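Pyridoxamine 5-phosphate-dependent dehydrase (Escherichia coli, PDB 3B8X) catalyses removal of the C3'-hydroxyl group from GDP-4-keto-6-deoxy-D-mannose in the biosynthesis of L-colitose, a dideoxysugar of the O-antigen. Local coordinates at residues Ile111-Asn115 with Val294-Thr298; Phe282-Phe286 with Trp303-Phe308; Ile330-Val336 with Gly368-Gly372. The protein carries 1 engineered substitution. The contacts are given in a common frame with arbitrary orientation. Residue numbers count along the deposited sequence, not the author numbering.

Interaction 1: residues Ile111-Asn115 with Val294-Thr298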
loop_
_atom_site.group_PDB
_atom_site.type_symbol
_atom_site.label_atom_id
_atom_site.label_comp_id
_atom_site.label_asym_id
_atom_site.label_seq_id
_atom_site.Cartn_x
_atom_site.Cartn_y
_atom_site.Cartn_z
ATOM N N ILE B 111 13.575 -24.950 -16.441
ATOM C CA ILE B 111 12.524 -24.853 -17.463
ATOM C C ILE B 111 11.420 -25.879 -17.237
ATOM O O ILE B 111 10.321 -25.753 -17.790
ATOM C CB ILE B 111 13.115 -25.026 -18.902
ATOM C CG1 ILE B 111 12.229 -24.383 -19.950
ATOM C CG2 ILE B 111 13.422 -26.487 -19.143
ATOM C CD1 ILE B 111 12.233 -22.874 -19.872
ATOM N N ASN B 112 11.710 -26.894 -16.430
ATOM C CA ASN B 112 10.691 -27.892 -16.150
ATOM C C ASN B 112 9.811 -27.491 -14.982
ATOM O O ASN B 112 8.575 -27.489 -15.098
ATOM C CB ASN B 112 11.343 -29.232 -15.908
ATOM C CG ASN B 112 11.768 -29.860 -17.199
ATOM O OD1 ASN B 112 10.913 -30.198 -18.013
ATOM N ND2 ASN B 112 13.064 -29.903 -17.450
ATOM N N THR B 113 10.435 -27.207 -13.837
ATOM C CA THR B 113 9.660 -26.797 -12.667
ATOM C C THR B 113 9.165 -25.350 -12.675
ATOM O O THR B 113 8.213 -25.025 -11.951
ATOM C CB THR B 113 10.438 -26.924 -11.400
ATOM O OG1 THR B 113 11.509 -25.985 -11.427
ATOM C CG2 THR B 113 10.952 -28.324 -11.260
ATOM N N LEU B 114 9.842 -24.515 -13.472
ATOM C CA LEU B 114 9.607 -23.066 -13.595
ATOM C C LEU B 114 10.149 -22.339 -12.411
ATOM O O LEU B 114 10.106 -21.115 -12.384
ATOM C CB LEU B 114 8.124 -22.690 -13.772
ATOM C CG LEU B 114 7.375 -23.375 -14.931
ATOM C CD1 LEU B 114 6.016 -22.707 -15.074
ATOM C CD2 LEU B 114 8.202 -23.336 -16.231
ATOM N N ASN B 115 10.700 -23.092 -11.459
ATOM C CA ASN B 115 11.317 -22.492 -10.252
ATOM C C ASN B 115 12.835 -22.322 -10.424
ATOM O O ASN B 115 13.391 -22.726 -11.472
ATOM C CB ASN B 115 10.950 -23.288 -8.997
ATOM C CG ASN B 115 9.485 -23.132 -8.622
ATOM O OD1 ASN B 115 8.858 -22.118 -8.905
ATOM N ND2 ASN B 115 8.931 -24.150 -8.012
ATOM N N VAL B 294 4.795 -29.209 -20.432
ATOM C CA VAL B 294 4.024 -28.692 -19.302
ATOM C C VAL B 294 4.906 -28.544 -18.042
ATOM O O VAL B 294 6.114 -28.826 -18.058
ATOM C CB VAL B 294 2.816 -29.599 -19.015
ATOM C CG1 VAL B 294 1.870 -29.651 -20.261
ATOM C CG2 VAL B 294 3.272 -31.004 -18.647
ATOM N N GLN B 295 4.336 -28.073 -16.941
ATOM C CA GLN B 295 5.142 -27.892 -15.742
ATOM C C GLN B 295 5.380 -29.236 -15.020
ATOM O O GLN B 295 4.463 -30.049 -14.872
ATOM C CB GLN B 295 4.489 -26.859 -14.781
ATOM C CG GLN B 295 5.269 -26.457 -13.490
ATOM C CD GLN B 295 4.601 -25.280 -12.770
ATOM O OE1 GLN B 295 3.385 -25.106 -12.870
ATOM N NE2 GLN B 295 5.392 -24.451 -12.083
ATOM N N GLN B 296 6.634 -29.448 -14.626
ATOM C CA GLN B 296 6.998 -30.603 -13.832
ATOM C C GLN B 296 6.730 -30.251 -12.387
ATOM O O GLN B 296 7.350 -29.313 -11.855
ATOM C CB GLN B 296 8.482 -30.898 -13.929
ATOM C CG GLN B 296 8.903 -31.983 -12.944
ATOM C CD GLN B 296 10.406 -32.223 -12.994
ATOM O OE1 GLN B 296 11.122 -31.983 -12.016
ATOM N NE2 GLN B 296 10.900 -32.628 -14.160
ATOM N N GLU B 297 5.857 -31.035 -11.763
ATOM C CA GLU B 297 5.471 -30.846 -10.375
ATOM C C GLU B 297 6.515 -31.239 -9.328
ATOM O O GLU B 297 7.095 -32.320 -9.403
ATOM C CB GLU B 297 4.217 -31.687 -10.091
ATOM C CG GLU B 297 3.676 -31.491 -8.665
ATOM C CD GLU B 297 2.325 -32.114 -8.503
ATOM O OE1 GLU B 297 2.077 -33.096 -9.227
ATOM O OE2 GLU B 297 1.495 -31.623 -7.708
ATOM N N THR B 298 6.676 -30.386 -8.321
ATOM C CA THR B 298 7.532 -30.663 -7.151
ATOM C C THR B 298 6.546 -30.770 -5.951
ATOM O O THR B 298 5.555 -30.047 -5.910
ATOM C CB THR B 298 8.545 -29.510 -6.957
ATOM O OG1 THR B 298 9.435 -29.504 -8.078
ATOM C CG2 THR B 298 9.387 -29.720 -5.690
HETATM O O HOH W 1 7.911 -26.624 -18.482
HETATM O O HOH W 2 7.844 -30.807 -18.128
HETATM O O HOH W 3 10.249 -27.023 -7.759
#
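This is a loop-to-loop contact of the aminotransferase fold. The turn 111-115 follows strand 103-107 of the eight-stranded sheet. The loop 294-298 leaves edge strand 292-293 of the four-stranded antiparallel sheet. T113, Q295 and Q296 bury the most surface. T113 and Q296 are the closest CA pair, 4.8 Å apart. The backbone N of Q296 gives a straight hydrogen bond to N112 O, 2.8 Å away. The T113 methyl CG2 packs at 3.7 Å on both Q296 OE1 and T298 OG1. Q295 has an extended side chain, and its amide crosses to the turn: NE2 donates to T113 O at 2.9 Å. The same amide also bonds L137 O, so it joins two loops. Q295 NE2 also lies 3.5 Å from L114 CD1. Within 111-115, T113 OG1 accepts from N115 N at 3.0 Å, an ST turn. Water bridges the segments at V294: one molecule donates to both I111 O (2.7 Å) and V294 O (2.9 Å).

Interaction 2: residues Phe282-Phe286 with Trp303-Phe308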
loop_
_atom_site.group_PDB
_atom_site.type_symbol
_atom_site.label_atom_id
_atom_site.label_comp_id
_atom_site.label_asym_id
_atom_site.label_seq_id
_atom_site.Cartn_x
_atom_site.Cartn_y
_atom_site.Cartn_z
ATOM N N PHE B 282 -5.577 -32.551 -17.009
ATOM C CA PHE B 282 -4.730 -31.732 -17.890
ATOM C C PHE B 282 -3.433 -32.486 -18.275
ATOM O O PHE B 282 -3.085 -32.608 -19.465
ATOM C CB PHE B 282 -4.359 -30.430 -17.144
ATOM C CG PHE B 282 -3.330 -29.583 -17.862
ATOM C CD1 PHE B 282 -3.664 -28.918 -19.040
ATOM C CD2 PHE B 282 -2.029 -29.496 -17.375
ATOM C CE1 PHE B 282 -2.698 -28.147 -19.737
ATOM C CE2 PHE B 282 -1.049 -28.756 -18.047
ATOM C CZ PHE B 282 -1.375 -28.092 -19.242
ATOM N N LEU B 283 -2.730 -32.996 -17.257
ATOM C CA LEU B 283 -1.481 -33.705 -17.480
ATOM C C LEU B 283 -1.735 -34.948 -18.329
ATOM O O LEU B 283 -0.965 -35.273 -19.240
ATOM C CB LEU B 283 -0.806 -34.088 -16.157
ATOM C CG LEU B 283 -0.238 -32.878 -15.383
ATOM C CD1 LEU B 283 0.344 -33.236 -14.003
ATOM C CD2 LEU B 283 0.744 -31.988 -16.218
ATOM N N ASP B 284 -2.820 -35.645 -18.035
ATOM C CA ASP B 284 -3.104 -36.853 -18.783
ATOM C C ASP B 284 -3.400 -36.449 -20.223
ATOM O O ASP B 284 -3.006 -37.105 -21.190
ATOM C CB ASP B 284 -4.292 -37.579 -18.172
ATOM C CG ASP B 284 -4.944 -38.533 -19.138
ATOM O OD1 ASP B 284 -4.220 -39.388 -19.702
ATOM O OD2 ASP B 284 -6.171 -38.427 -19.349
ATOM N N LYS B 285 -4.056 -35.317 -20.389
ATOM C CA LYS B 285 -4.350 -34.890 -21.744
ATOM C C LYS B 285 -3.220 -34.290 -22.599
ATOM O O LYS B 285 -3.292 -34.293 -23.843
ATOM C CB LYS B 285 -5.529 -33.923 -21.702
ATOM C CG LYS B 285 -6.807 -34.617 -21.410
ATOM C CD LYS B 285 -7.668 -34.390 -22.617
ATOM C CE LYS B 285 -8.186 -35.677 -23.186
ATOM N NZ LYS B 285 -9.108 -35.293 -24.284
ATOM N N PHE B 286 -2.239 -33.678 -21.941
ATOM C CA PHE B 286 -1.147 -33.026 -22.640
ATOM C C PHE B 286 0.198 -33.715 -22.419
ATOM O O PHE B 286 1.243 -33.174 -22.797
ATOM C CB PHE B 286 -1.055 -31.577 -22.143
ATOM C CG PHE B 286 -2.111 -30.672 -22.718
ATOM C CD1 PHE B 286 -3.339 -30.549 -22.092
ATOM C CD2 PHE B 286 -1.886 -29.978 -23.899
ATOM C CE1 PHE B 286 -4.305 -29.719 -22.616
ATOM C CE2 PHE B 286 -2.877 -29.169 -24.449
ATOM C CZ PHE B 286 -4.075 -29.038 -23.799
ATOM N N TRP B 303 -1.302 -25.803 -8.273
ATOM C CA TRP B 303 -1.693 -25.542 -9.663
ATOM C C TRP B 303 -2.467 -24.259 -9.881
ATOM O O TRP B 303 -3.670 -24.281 -10.185
ATOM C CB TRP B 303 -2.529 -26.737 -10.189
ATOM C CG TRP B 303 -1.708 -28.006 -10.268
ATOM C CD1 TRP B 303 -1.653 -29.029 -9.348
ATOM C CD2 TRP B 303 -0.736 -28.328 -11.276
ATOM N NE1 TRP B 303 -0.715 -29.973 -9.732
ATOM C CE2 TRP B 303 -0.131 -29.559 -10.903
ATOM C CE3 TRP B 303 -0.326 -27.697 -12.472
ATOM C CZ2 TRP B 303 0.845 -30.183 -11.692
ATOM C CZ3 TRP B 303 0.645 -28.337 -13.282
ATOM C CH2 TRP B 303 1.203 -29.573 -12.884
ATOM N N PHE B 304 -1.770 -23.133 -9.839
ATOM C CA PHE B 304 -2.418 -21.836 -9.953
ATOM C C PHE B 304 -3.004 -21.686 -11.352
ATOM O O PHE B 304 -4.093 -21.124 -11.552
ATOM C CB PHE B 304 -1.349 -20.775 -9.664
ATOM C CG PHE B 304 -1.788 -19.377 -9.940
ATOM C CD1 PHE B 304 -2.362 -18.606 -8.928
ATOM C CD2 PHE B 304 -1.570 -18.830 -11.194
ATOM C CE1 PHE B 304 -2.743 -17.288 -9.177
ATOM C CE2 PHE B 304 -1.956 -17.540 -11.491
ATOM C CZ PHE B 304 -2.549 -16.742 -10.474
ATOM N N GLY B 305 -2.251 -22.181 -12.322
ATOM C CA GLY B 305 -2.632 -22.148 -13.731
ATOM C C GLY B 305 -1.892 -23.249 -14.462
ATOM O O GLY B 305 -1.081 -23.945 -13.874
ATOM N N PHE B 306 -2.138 -23.371 -15.753
ATOM C CA PHE B 306 -1.516 -24.393 -16.586
ATOM C C PHE B 306 -0.560 -23.802 -17.610
ATOM O O PHE B 306 -0.995 -23.246 -18.641
ATOM C CB PHE B 306 -2.653 -25.115 -17.319
ATOM C CG PHE B 306 -3.520 -25.908 -16.405
ATOM C CD1 PHE B 306 -4.909 -25.785 -16.444
ATOM C CD2 PHE B 306 -2.927 -26.744 -15.455
ATOM C CE1 PHE B 306 -5.706 -26.580 -15.621
ATOM C CE2 PHE B 306 -3.700 -27.529 -14.593
ATOM C CZ PHE B 306 -5.095 -27.399 -14.659
ATOM N N SER B 307 0.742 -23.984 -17.378
ATOM C CA SER B 307 1.737 -23.427 -18.273
ATOM C C SER B 307 2.029 -24.357 -19.444
ATOM O O SER B 307 1.852 -25.572 -19.352
ATOM C CB SER B 307 3.054 -23.241 -17.508
ATOM O OG SER B 307 3.575 -24.510 -17.134
ATOM N N PHE B 308 2.508 -23.738 -20.524
ATOM C CA PHE B 308 2.985 -24.431 -21.722
ATOM C C PHE B 308 4.262 -23.759 -22.168
ATOM O O PHE B 308 4.441 -22.553 -21.975
ATOM C CB PHE B 308 2.035 -24.242 -22.882
ATOM C CG PHE B 308 0.760 -24.970 -22.730
ATOM C CD1 PHE B 308 -0.423 -24.269 -22.712
ATOM C CD2 PHE B 308 0.745 -26.349 -22.587
ATOM C CE1 PHE B 308 -1.622 -24.914 -22.587
ATOM C CE2 PHE B 308 -0.469 -27.008 -22.428
ATOM C CZ PHE B 308 -1.654 -26.277 -22.427
#
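An aromatic cluster of F282, F286, F306 and F308 packs the C-terminal end of helix 255-286 against strand 305-310. Helix and strand run nearly parallel here. Their segment axes are 22° apart in direction and 11.1 Å apart at closest approach. No hydrogen bond crosses between the segments, and the large rings fill the space. F282 buries the most surface. Its ring makes an offset stack with F306, with centroids 4.2 Å apart and planes at 18°. Each CB also lies over the partner ring in a CH-pi contact: F282 CB is 4.1 Å from the F306 centroid, and F306 CB is 3.9 Å from the F282 centroid. The edge of the F282 ring meets F308, with CE1 3.4 Å from F308 CZ. F286 lies one helical turn further on, and its N bonds F282 O at 2.8 Å. One face of its ring receives F308, with F286 CD2 3.6 Å from F308 CE2. Beside the cluster, L283 CD1 touches W303 CZ2 at 3.9 Å. Helix 379-388 packs on F282 and F286 through L385. Strand 368-372 pairs with F306 and F308 through backbone hydrogen bonds.

Interaction 3: residues Ile330-Val336 with Gly368-Gly372. With G4M ([(2R,3S,4R,5R)-5-(2-amino-6-oxo-1,6-dihydro-9H-purin-9-yl)-3,4-dihydroxytetrahydrofuran-2-yl]methyl (2R,3S,4S,5S,6R)-3,4-dihydroxy-5-[({3-hydroxy-2-methyl-5-[(phosphonooxy)methyl]pyridin-4-yl}methyl)amino]-6-methyltetrahydro-2H-pyran-2-yl dihydrogen diphosphate), chain O.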
loop_
_atom_site.group_PDB
_atom_site.type_symbol
_atom_site.label_atom_id
_atom_site.label_comp_id
_atom_site.label_asym_id
_atom_site.label_seq_id
_atom_site.Cartn_x
_atom_site.Cartn_y
_atom_site.Cartn_z
ATOM N N ILE B 330 -10.345 -18.695 -25.118
ATOM C CA ILE B 330 -9.534 -19.164 -24.000
ATOM C C ILE B 330 -8.537 -18.062 -23.583
ATOM O O ILE B 330 -7.635 -17.692 -24.320
ATOM C CB ILE B 330 -8.799 -20.456 -24.338
ATOM C CG1 ILE B 330 -9.791 -21.577 -24.639
ATOM C CG2 ILE B 330 -7.930 -20.881 -23.150
ATOM C CD1 ILE B 330 -9.094 -22.858 -25.198
ATOM N N GLU B 331 -8.736 -17.517 -22.394
ATOM C CA GLU B 331 -7.930 -16.394 -21.930
ATOM C C GLU B 331 -6.517 -16.927 -21.638
ATOM O O GLU B 331 -6.356 -18.013 -21.104
ATOM C CB GLU B 331 -8.532 -15.776 -20.664
ATOM C CG GLU B 331 -7.914 -14.440 -20.302
ATOM C CD GLU B 331 -8.659 -13.730 -19.204
ATOM O OE1 GLU B 331 -9.487 -14.415 -18.576
ATOM O OE2 GLU B 331 -8.424 -12.515 -18.960
ATOM N N CYS B 332 -5.490 -16.166 -21.984
ATOM C CA CYS B 332 -4.139 -16.604 -21.673
ATOM C C CYS B 332 -3.233 -15.453 -21.255
ATOM O O CYS B 332 -3.620 -14.280 -21.361
ATOM C CB CYS B 332 -3.576 -17.433 -22.812
ATOM S SG CYS B 332 -3.188 -16.374 -24.221
ATOM N N ARG B 333 -2.055 -15.777 -20.725
ATOM C CA ARG B 333 -1.123 -14.773 -20.208
ATOM C C ARG B 333 0.309 -15.274 -20.482
ATOM O O ARG B 333 0.532 -16.467 -20.565
ATOM C CB ARG B 333 -1.227 -14.737 -18.657
ATOM C CG ARG B 333 -2.486 -14.148 -18.004
ATOM C CD ARG B 333 -2.555 -12.641 -18.256
ATOM N NE ARG B 333 -3.704 -11.994 -17.624
ATOM C CZ ARG B 333 -4.868 -11.832 -18.233
ATOM N NH1 ARG B 333 -5.868 -11.230 -17.585
ATOM N NH2 ARG B 333 -5.014 -12.304 -19.487
ATOM N N PRO B 334 1.297 -14.388 -20.492
ATOM C CA PRO B 334 2.686 -14.867 -20.561
ATOM C C PRO B 334 2.916 -15.501 -19.179
ATOM O O PRO B 334 2.132 -15.308 -18.253
ATOM C CB PRO B 334 3.517 -13.578 -20.587
ATOM C CG PRO B 334 2.615 -12.513 -20.922
ATOM C CD PRO B 334 1.192 -12.923 -20.597
ATOM N N ILE B 335 4.017 -16.219 -18.996
ATOM C CA ILE B 335 4.287 -16.777 -17.663
ATOM C C ILE B 335 4.814 -15.650 -16.781
ATOM O O ILE B 335 6.017 -15.402 -16.713
ATOM C CB ILE B 335 5.249 -18.005 -17.730
ATOM C CG1 ILE B 335 4.581 -19.086 -18.574
ATOM C CG2 ILE B 335 5.442 -18.659 -16.334
ATOM C CD1 ILE B 335 5.438 -20.328 -18.629
ATOM N N VAL B 336 3.885 -14.927 -16.158
ATOM C CA VAL B 336 4.194 -13.790 -15.306
ATOM C C VAL B 336 5.199 -12.782 -15.858
ATOM O O VAL B 336 4.994 -12.345 -16.983
ATOM C CB VAL B 336 4.426 -14.183 -13.828
ATOM C CG1 VAL B 336 3.058 -14.588 -13.259
ATOM C CG2 VAL B 336 5.380 -15.405 -13.721
ATOM N N GLY B 368 6.857 -19.337 -23.800
ATOM C CA GLY B 368 5.916 -19.676 -22.736
ATOM C C GLY B 368 4.658 -18.853 -22.569
ATOM O O GLY B 368 4.600 -17.669 -22.931
ATOM N N LEU B 369 3.668 -19.487 -21.946
ATOM C CA LEU B 369 2.370 -18.840 -21.682
ATOM C C LEU B 369 1.588 -19.709 -20.689
ATOM O O LEU B 369 1.951 -20.850 -20.411
ATOM C CB LEU B 369 1.565 -18.735 -22.996
ATOM C CG LEU B 369 0.893 -20.048 -23.507
ATOM C CD1 LEU B 369 -0.494 -19.861 -24.054
ATOM C CD2 LEU B 369 1.774 -20.872 -24.424
ATOM N N PHE B 370 0.465 -19.211 -20.193
ATOM C CA PHE B 370 -0.332 -20.089 -19.380
ATOM C C PHE B 370 -1.812 -19.843 -19.523
ATOM O O PHE B 370 -2.209 -18.775 -19.953
ATOM C CB PHE B 370 0.158 -20.198 -17.924
ATOM C CG PHE B 370 -0.288 -19.076 -17.032
ATOM C CD1 PHE B 370 -1.502 -19.138 -16.365
ATOM C CD2 PHE B 370 0.563 -17.992 -16.792
ATOM C CE1 PHE B 370 -1.908 -18.131 -15.496
ATOM C CE2 PHE B 370 0.190 -16.959 -15.932
ATOM C CZ PHE B 370 -1.069 -17.015 -15.296
ATOM N N VAL B 371 -2.598 -20.873 -19.226
ATOM C CA VAL B 371 -4.047 -20.778 -19.274
ATOM C C VAL B 371 -4.576 -21.025 -17.891
ATOM O O VAL B 371 -3.835 -21.356 -16.980
ATOM C CB VAL B 371 -4.723 -21.670 -20.335
ATOM C CG1 VAL B 371 -4.193 -21.259 -21.763
ATOM C CG2 VAL B 371 -4.542 -23.169 -20.027
ATOM N N GLY B 372 -5.858 -20.801 -17.675
ATOM C CA GLY B 372 -6.261 -20.904 -16.304
ATOM C C GLY B 372 -6.553 -22.230 -15.621
ATOM O O GLY B 372 -6.896 -23.248 -16.225
HETATM O OP3 G4M O . -1.572 -9.120 -6.868
HETATM P PL G4M O . -0.939 -9.032 -5.418
HETATM O OP1 G4M O . -0.382 -7.550 -5.062
HETATM O OP2 G4M O . -2.053 -9.451 -4.337
HETATM O OP4 G4M O . 0.231 -10.158 -5.287
HETATM C C5B G4M O . 1.354 -9.692 -5.978
HETATM C C5L G4M O . 2.170 -10.875 -6.338
HETATM C C6L G4M O . 3.338 -11.131 -5.633
HETATM N N1L G4M O . 4.101 -12.141 -5.982
HETATM C C2L G4M O . 3.820 -12.951 -6.979
HETATM C C2A G4M O . 4.777 -14.058 -7.356
HETATM C C3L G4M O . 2.652 -12.810 -7.722
HETATM O O3L G4M O . 2.456 -13.631 -8.777
HETATM C C4L G4M O . 1.770 -11.741 -7.365
HETATM C C4A G4M O . 0.579 -11.499 -8.065
HETATM N N4A G4M O . 0.303 -12.206 -9.120
HETATM C C4G G4M O . -0.953 -12.028 -9.756
HETATM C C5G G4M O . -0.858 -12.245 -11.248
HETATM C C6G G4M O . -0.151 -13.565 -11.557
HETATM O O5G G4M O . -2.228 -12.390 -11.608
HETATM C C3G G4M O . -1.502 -10.607 -9.547
HETATM O O3G G4M O . -2.545 -10.688 -8.582
HETATM C C2G G4M O . -2.113 -10.082 -10.879
HETATM O O2G G4M O . -2.956 -8.946 -10.666
HETATM C C1G G4M O . -2.933 -11.158 -11.552
HETATM O O1G G4M O . -3.028 -10.771 -12.916
HETATM P P2 G4M O . -4.389 -11.027 -13.700
HETATM O O3P G4M O . -4.895 -12.541 -13.445
HETATM O O4P G4M O . -4.059 -10.940 -15.285
HETATM O OPP G4M O . -5.367 -9.892 -13.102
HETATM P P G4M O . -6.738 -9.732 -13.926
HETATM O O1P G4M O . -6.682 -9.485 -15.523
HETATM O O2P G4M O . -7.325 -8.437 -13.210
HETATM O "O5'" G4M O . -7.762 -10.842 -13.460
HETATM C "C5'" G4M O . -7.672 -11.994 -14.271
HETATM C "C4'" G4M O . -9.081 -12.338 -14.725
HETATM O "O4'" G4M O . -10.007 -12.169 -13.610
HETATM C "C3'" G4M O . -9.540 -11.351 -15.823
HETATM O "O3'" G4M O . -10.416 -12.076 -16.674
HETATM C "C2'" G4M O . -10.284 -10.256 -15.027
HETATM O "O2'" G4M O . -11.300 -9.692 -15.864
HETATM C "C1'" G4M O . -10.934 -11.112 -13.949
HETATM N N9 G4M O . -11.265 -10.321 -12.759
HETATM C C8 G4M O . -10.371 -9.728 -11.925
HETATM N N7 G4M O . -11.045 -9.150 -10.951
HETATM C C4 G4M O . -12.532 -10.121 -12.272
HETATM C C5 G4M O . -12.395 -9.356 -11.089
HETATM C C6 G4M O . -13.578 -9.003 -10.345
HETATM O O6 G4M O . -13.553 -8.354 -9.310
HETATM N N3 G4M O . -13.747 -10.485 -12.691
HETATM C C2 G4M O . -14.824 -10.135 -12.006
HETATM N N1 G4M O . -14.766 -9.406 -10.846
HETATM N N2 G4M O . -16.049 -10.504 -12.467
HETATM O O HOH W 4 -7.703 -19.428 -19.319
HETATM O O HOH W 5 6.007 -16.081 -20.798
#
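V371, C332, L369 and I330 make the apolar centre of this antiparallel strand pair, at the edge of the four-stranded sheet. V371 CG1 lies 4.0 Å from both I330 CG2 and C332 CB. C332 CB is 4.1 Å from L369 CD1. Helices 318-328 and 379-388 cover I330 and V371. F238 of the second subunit packs on C332 and L369. F370 buries the most surface, and its side chain lies on the sheet face opposite to C332 and V371. R333 CB sits over the F370 ring in a CH-pi contact, 4.2 Å from its centroid. R333 and F370 form a hydrogen-bonded pair: R333 N donates to F370 O at 3.1 Å, and F370 N to R333 O at 2.8 Å. At the E331 end no direct bond joins the backbones, and a water bridges them. It donates to E331 O (2.6 Å) and accepts from G372 N (2.8 Å). I335 centres an inverse gamma turn. Next to it, V336 CG1 lies 3.8 Å from C6G of G4M. The polar edge is part of the G4M pocket. E331 OE2 lies 3.1 Å from the ribose O3' of G4M and makes a salt bridge to R333 NH1 at 3.2 Å, while E331 OE1 accepts from L8 N. R333 grips the diphosphate. R333 NH1 donates to O1P of G4M at 2.8 Å, and R333 NE to O4P of G4M at 2.6 Å.

Interactions 2 and 3 share the four-stranded antiparallel sheet. Strands 305-310 and 368-372 are neighbours in it, with F306 N 2.9 Å from V371 O and F308 N 2.9 Å from L369 O. The centres of interactions 2 and 3 are about 11 Å apart. Interaction 1 links a loop of this sheet to a turn that follows a strand of the eight-stranded sheet. Its centre is also about 11 Å from that of interaction 2. L114 CD1 and Q295 CB meet S307 OG at 3.7 Å and 3.4 Å. Interaction 3 alone touches G4M. The side chains of L114 in interaction 1 and S307 in interaction 2 are about 11 and 12 Å from G4M.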